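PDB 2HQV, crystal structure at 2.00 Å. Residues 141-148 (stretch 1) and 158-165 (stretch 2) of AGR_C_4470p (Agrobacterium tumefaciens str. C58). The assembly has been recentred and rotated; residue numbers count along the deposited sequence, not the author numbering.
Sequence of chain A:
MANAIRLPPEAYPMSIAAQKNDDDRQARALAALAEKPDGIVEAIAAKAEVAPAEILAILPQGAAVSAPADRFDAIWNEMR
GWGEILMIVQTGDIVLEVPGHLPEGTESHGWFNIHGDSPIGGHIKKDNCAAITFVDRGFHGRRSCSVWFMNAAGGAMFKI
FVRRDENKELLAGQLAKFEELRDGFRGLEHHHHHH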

ATOM      1  N   GLY A 141      10.639  10.189 -20.879  1.00 38.66           N
ATOM      2  CA  GLY A 141      11.448   9.746 -22.000  1.00 32.19           C
ATOM      3  C   GLY A 141      11.239   8.318 -22.524  1.00 46.45           C
ATOM      4  O   GLY A 141      11.278   8.099 -23.741  1.00 45.95           O
ATOM      5  N   ARG A 142      11.049   7.332 -21.644  1.00 43.46           N
ATOM      6  CA  ARG A 142      10.838   5.952 -22.118  1.00 46.70           C
ATOM      7  C   ARG A 142       9.475   5.273 -21.942  1.00 48.12           C
ATOM      8  O   ARG A 142       8.732   5.525 -20.998  1.00 46.29           O
ATOM      9  CB  ARG A 142      11.928   5.011 -21.552  1.00 51.54           C
ATOM     10  N   ARG A 143       9.180   4.378 -22.875  1.00 44.43           N
ATOM     11  CA  ARG A 143       7.941   3.618 -22.843  1.00 41.63           C
ATOM     12  C   ARG A 143       7.808   2.812 -21.548  1.00 39.80           C
ATOM     13  O   ARG A 143       8.756   2.182 -21.090  1.00 39.84           O
ATOM     14  CB  ARG A 143       7.884   2.670 -24.034  1.00 40.06           C
ATOM     15  CG  ARG A 143       6.500   2.133 -24.305  1.00 38.98           C
ATOM     16  CD  ARG A 143       6.564   0.957 -25.243  1.00 35.81           C
ATOM     17  NE  ARG A 143       5.259   0.348 -25.449  1.00 33.31           N
ATOM     18  CZ  ARG A 143       5.083  -0.806 -26.088  1.00 33.35           C
ATOM     19  NH1 ARG A 143       6.121  -1.482 -26.583  1.00 28.96           N
ATOM     20  NH2 ARG A 143       3.869  -1.294 -26.248  1.00 27.79           N
ATOM     21  N   SER A 144       6.612   2.848 -20.975  1.00 39.03           N
ATOM     22  CA  SER A 144       6.298   2.133 -19.751  1.00 36.27           C
ATOM     23  C   SER A 144       4.990   1.366 -19.977  1.00 34.64           C
ATOM     24  O   SER A 144       4.009   1.920 -20.484  1.00 32.28           O
ATOM     25  CB  SER A 144       6.127   3.136 -18.605  1.00 38.54           C
ATOM     26  OG  SER A 144       5.548   2.549 -17.453  1.00 34.36           O
ATOM     27  N   CYS A 145       4.983   0.090 -19.617  1.00 31.93           N
ATOM     28  CA  CYS A 145       3.793  -0.739 -19.777  1.00 29.62           C
ATOM     29  C   CYS A 145       3.384  -1.357 -18.442  1.00 28.85           C
ATOM     30  O   CYS A 145       4.178  -2.023 -17.790  1.00 26.09           O
ATOM     31  CB  CYS A 145       4.060  -1.838 -20.804  1.00 29.46           C
ATOM     32  SG  CYS A 145       4.409  -1.221 -22.480  1.00 26.31           S
ATOM     33  N   SER A 146       2.134  -1.144 -18.049  1.00 27.46           N
ATOM     34  CA  SER A 146       1.652  -1.679 -16.779  1.00 28.53           C
ATOM     35  C   SER A 146       0.158  -1.975 -16.824  1.00 28.37           C
ATOM     36  O   SER A 146      -0.562  -1.512 -17.717  1.00 27.12           O
ATOM     37  CB  SER A 146       1.957  -0.686 -15.650  1.00 26.52           C
ATOM     38  OG  SER A 146       1.442   0.603 -15.954  1.00 27.27           O
ATOM     39  N   VAL A 147      -0.298  -2.771 -15.865  1.00 28.91           N
ATOM     40  CA  VAL A 147      -1.703  -3.130 -15.772  1.00 27.74           C
ATOM     41  C   VAL A 147      -2.228  -2.589 -14.441  1.00 29.43           C
ATOM     42  O   VAL A 147      -1.787  -3.003 -13.364  1.00 27.46           O
ATOM     43  CB  VAL A 147      -1.893  -4.658 -15.830  1.00 30.34           C
ATOM     44  CG1 VAL A 147      -3.383  -4.999 -15.856  1.00 27.53           C
ATOM     45  CG2 VAL A 147      -1.193  -5.220 -17.067  1.00 26.95           C
ATOM     46  N   TRP A 148      -3.167  -1.652 -14.537  1.00 26.44           N
ATOM     47  CA  TRP A 148      -3.756  -1.009 -13.374  1.00 28.36           C
ATOM     48  C   TRP A 148      -5.107  -1.598 -12.974  1.00 28.28           C
ATOM     49  O   TRP A 148      -6.059  -1.558 -13.749  1.00 28.53           O
ATOM     50  CB  TRP A 148      -3.965   0.484 -13.660  1.00 29.01           C
ATOM     51  CG  TRP A 148      -2.711   1.290 -13.865  1.00 31.24           C
ATOM     52  CD1 TRP A 148      -1.554   0.884 -14.474  1.00 30.79           C
ATOM     53  CD2 TRP A 148      -2.513   2.662 -13.504  1.00 30.60           C
ATOM     54  NE1 TRP A 148      -0.651   1.919 -14.508  1.00 28.90           N
ATOM     55  CE2 TRP A 148      -1.212   3.019 -13.917  1.00 31.52           C
ATOM     56  CE3 TRP A 148      -3.308   3.623 -12.859  1.00 33.53           C
ATOM     57  CZ2 TRP A 148      -0.689   4.303 -13.723  1.00 33.01           C
ATOM     58  CZ3 TRP A 148      -2.785   4.902 -12.662  1.00 32.29           C
ATOM     59  CH2 TRP A 148      -1.488   5.227 -13.089  1.00 34.41           C
ATOM     60  N   PHE A 158      -3.557  -1.398  -7.246  1.00 26.13           N
ATOM     61  CA  PHE A 158      -2.165  -1.814  -7.363  1.00 26.72           C
ATOM     62  C   PHE A 158      -1.868  -1.827  -8.850  1.00 26.87           C
ATOM     63  O   PHE A 158      -2.790  -1.733  -9.669  1.00 26.15           O
ATOM     64  CB  PHE A 158      -1.937  -3.198  -6.737  1.00 25.32           C
ATOM     65  CG  PHE A 158      -2.684  -4.313  -7.417  1.00 24.29           C
ATOM     66  CD1 PHE A 158      -2.093  -5.044  -8.444  1.00 25.34           C
ATOM     67  CD2 PHE A 158      -3.985  -4.625  -7.035  1.00 23.33           C
ATOM     68  CE1 PHE A 158      -2.795  -6.078  -9.085  1.00 24.81           C
ATOM     69  CE2 PHE A 158      -4.692  -5.647  -7.664  1.00 24.94           C
ATOM     70  CZ  PHE A 158      -4.096  -6.374  -8.691  1.00 26.45           C
ATOM     71  N   LYS A 159      -0.589  -1.938  -9.199  1.00 25.98           N
ATOM     72  CA  LYS A 159      -0.173  -1.930 -10.600  1.00 27.41           C
ATOM     73  C   LYS A 159       0.845  -3.032 -10.868  1.00 27.68           C
ATOM     74  O   LYS A 159       1.701  -3.298 -10.042  1.00 26.50           O
ATOM     75  CB  LYS A 159       0.481  -0.585 -10.941  1.00 27.24           C
ATOM     76  CG  LYS A 159      -0.377   0.637 -10.670  1.00 29.25           C
ATOM     77  CD  LYS A 159       0.429   1.933 -10.791  1.00 31.70           C
ATOM     78  CE  LYS A 159      -0.446   3.151 -10.469  1.00 31.23           C
ATOM     79  NZ  LYS A 159       0.297   4.445 -10.557  1.00 32.25           N
ATOM     80  N   ILE A 160       0.753  -3.669 -12.027  1.00 28.00           N
ATOM     81  CA  ILE A 160       1.710  -4.708 -12.393  1.00 27.87           C
ATOM     82  C   ILE A 160       2.485  -4.135 -13.582  1.00 28.92           C
ATOM     83  O   ILE A 160       1.898  -3.828 -14.622  1.00 26.78           O
ATOM     84  CB  ILE A 160       1.019  -6.019 -12.848  1.00 29.04           C
ATOM     85  CG1 ILE A 160       0.083  -6.547 -11.755  1.00 28.02           C
ATOM     86  CG2 ILE A 160       2.078  -7.061 -13.210  1.00 26.35           C
ATOM     87  CD1 ILE A 160       0.777  -6.911 -10.442  1.00 28.42           C
ATOM     88  N   PHE A 161       3.793  -3.980 -13.416  1.00 26.37           N
ATOM     89  CA  PHE A 161       4.638  -3.442 -14.467  1.00 29.36           C
ATOM     90  C   PHE A 161       5.434  -4.500 -15.205  1.00 28.82           C
ATOM     91  O   PHE A 161       5.859  -5.493 -14.619  1.00 25.28           O
ATOM     92  CB  PHE A 161       5.624  -2.424 -13.885  1.00 29.90           C
ATOM     93  CG  PHE A 161       5.044  -1.063 -13.698  1.00 32.28           C
ATOM     94  CD1 PHE A 161       5.243  -0.078 -14.657  1.00 32.91           C
ATOM     95  CD2 PHE A 161       4.270  -0.770 -12.581  1.00 32.79           C
ATOM     96  CE1 PHE A 161       4.677   1.188 -14.510  1.00 34.97           C
ATOM     97  CE2 PHE A 161       3.697   0.498 -12.423  1.00 33.41           C
ATOM     98  CZ  PHE A 161       3.904   1.476 -13.392  1.00 33.25           C
ATOM     99  N   VAL A 162       5.625  -4.275 -16.501  1.00 28.31           N
ATOM    100  CA  VAL A 162       6.436  -5.163 -17.321  1.00 29.24           C
ATOM    101  C   VAL A 162       7.879  -4.809 -16.926  1.00 31.67           C
ATOM    102  O   VAL A 162       8.219  -3.635 -16.794  1.00 28.07           O
ATOM    103  CB  VAL A 162       6.214  -4.875 -18.827  1.00 29.03           C
ATOM    104  CG1 VAL A 162       7.260  -5.594 -19.665  1.00 30.15           C
ATOM    105  CG2 VAL A 162       4.821  -5.341 -19.235  1.00 28.88           C
ATOM    106  N   ARG A 163       8.715  -5.817 -16.724  1.00 34.67           N
ATOM    107  CA  ARG A 163      10.100  -5.582 -16.323  1.00 40.51           C
ATOM    108  C   ARG A 163      11.023  -5.174 -17.462  1.00 41.92           C
ATOM    109  O   ARG A 163      10.671  -5.275 -18.634  1.00 37.07           O
ATOM    110  CB  ARG A 163      10.669  -6.832 -15.650  1.00 44.57           C
ATOM    111  CG  ARG A 163       9.911  -7.265 -14.410  1.00 51.35           C
ATOM    112  CD  ARG A 163       9.982  -6.212 -13.320  1.00 54.59           C
ATOM    113  NE  ARG A 163      11.314  -6.113 -12.731  1.00 58.99           N
ATOM    114  CZ  ARG A 163      11.914  -7.107 -12.086  1.00 61.48           C
ATOM    115  NH1 ARG A 163      11.298  -8.273 -11.951  1.00 62.30           N
ATOM    116  NH2 ARG A 163      13.124  -6.934 -11.567  1.00 61.56           N
ATOM    117  N   ARG A 164      12.212  -4.707 -17.088  1.00 45.35           N
ATOM    118  CA  ARG A 164      13.238  -4.288 -18.034  1.00 48.53           C
ATOM    119  C   ARG A 164      14.446  -5.209 -17.862  1.00 51.08           C
ATOM    120  O   ARG A 164      14.648  -5.782 -16.789  1.00 51.89           O
ATOM    121  CB  ARG A 164      13.643  -2.843 -17.757  1.00 48.97           C
ATOM    122  CG  ARG A 164      12.546  -1.841 -18.045  1.00 50.95           C
ATOM    123  CD  ARG A 164      12.868  -0.475 -17.469  1.00 51.51           C
ATOM    124  NE  ARG A 164      11.787   0.475 -17.719  1.00 52.15           N
ATOM    125  CZ  ARG A 164      11.506   0.997 -18.909  1.00 52.33           C
ATOM    126  NH1 ARG A 164      12.228   0.667 -19.972  1.00 49.02           N
ATOM    127  NH2 ARG A 164      10.489   1.844 -19.035  1.00 53.46           N
ATOM    128  N   ASP A 165      15.250  -5.355 -18.908  1.00 52.49           N
ATOM    129  CA  ASP A 165      16.419  -6.222 -18.820  1.00 55.77           C
ATOM    130  C   ASP A 165      17.682  -5.456 -18.440  1.00 57.35           C
ATOM    131  O   ASP A 165      17.612  -4.304 -18.005  1.00 56.29           O
ATOM    132  CB  ASP A 165      16.621  -6.973 -20.144  1.00 55.55           C
ATOM    133  CG  ASP A 165      16.843  -6.044 -21.326  1.00 53.93           C
ATOM    134  OD1 ASP A 165      16.622  -6.488 -22.469  1.00 55.29           O
ATOM    135  OD2 ASP A 165      17.248  -4.881 -21.122  1.00 53.92           O
TER
HETATM  136  O   HOH W   1      11.096   1.479 -22.389  1.00 45.12           O
HETATM  137  O   HOH W   2       7.086  -1.192 -17.855  1.00 33.38           O

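The two stretches run side by side as antiparallel strands, their directions 142° apart, and together they bury 534 Å² of surface. The backbone fixes the register. Val 147 and Ile 160 form a hydrogen-bonded pair: Val 147 N donates to Ile 160 O at 2.7 Å, and Ile 160 N returns a bond to Val 147 O at 2.9 Å. Two residues along each chain segment, the nearly straight bond from Val 162 N to Cys 145 O, 3.0 Å long, extends the ladder. Between these rungs lies one non-hydrogen-bonded pair, Ser 146 with Phe 161, where the backbones draw closer; Trp 148 with Lys 159 forms another on the far side of Val 147 and Ile 160. Ser 146 CA and Phe 161 CA are 4.2 Å apart, and Ser 146 CA comes within 3.1 Å of Ile 160 O in a CA-H...O contact.

Trp 148 and Lys 159 cover the most surface, and they do so as partners on the same face of the sheet. The extended lysine chain lies over the indole: Lys 159 CE sits 3.3 Å from the centroid of the six-membered ring of Trp 148, almost on the ring normal, and Lys 159 NZ is 3.6 Å from that centroid, 30° off the normal. A lysine suits this place because its polarized methylene and its ammonium group can both meet the electron-rich ring, as a CH-pi contact and a cation-pi interaction respectively. The rim of the indole is used as well, since Trp 148 NE1 donates to Ser 146 OG at 2.9 Å within its own strand.

That serine shares the face with Phe 161. Its small side chain lets the aromatic ring settle close, with Ser 146 CB 3.4 Å from the centroid of the Phe 161 ring and nearly on its normal. Ser 144 OG approaches the ring edge instead, 3.4 Å from Phe 161 CE1. On the other face, Val 147 and Ile 160 set two branched apolar side chains together, Val 147 CB lying 4.4 Å from Ile 160 CB; beta-branched residues are at home in extended strands. Cys 145 CB meets Val 162 CG2 at 3.9 Å in a similar apolar contact.

Arg 164 extends the contact beyond the paired strands. Its long side chain reaches back so that Arg 164 NH2 donates to Arg 143 O at 2.7 Å, with the oxygen near the guanidinium plane, as suits its in-plane N-H groups. Water 1 joins the same partners, donating to Arg 143 O and accepting from Arg 164 NH1, each at 2.8 Å. Water 2 bridges the backbones where direct pairing gives out, accepting from Cys 145 N at 3.0 Å and donating to Val 162 O at 2.9 Å.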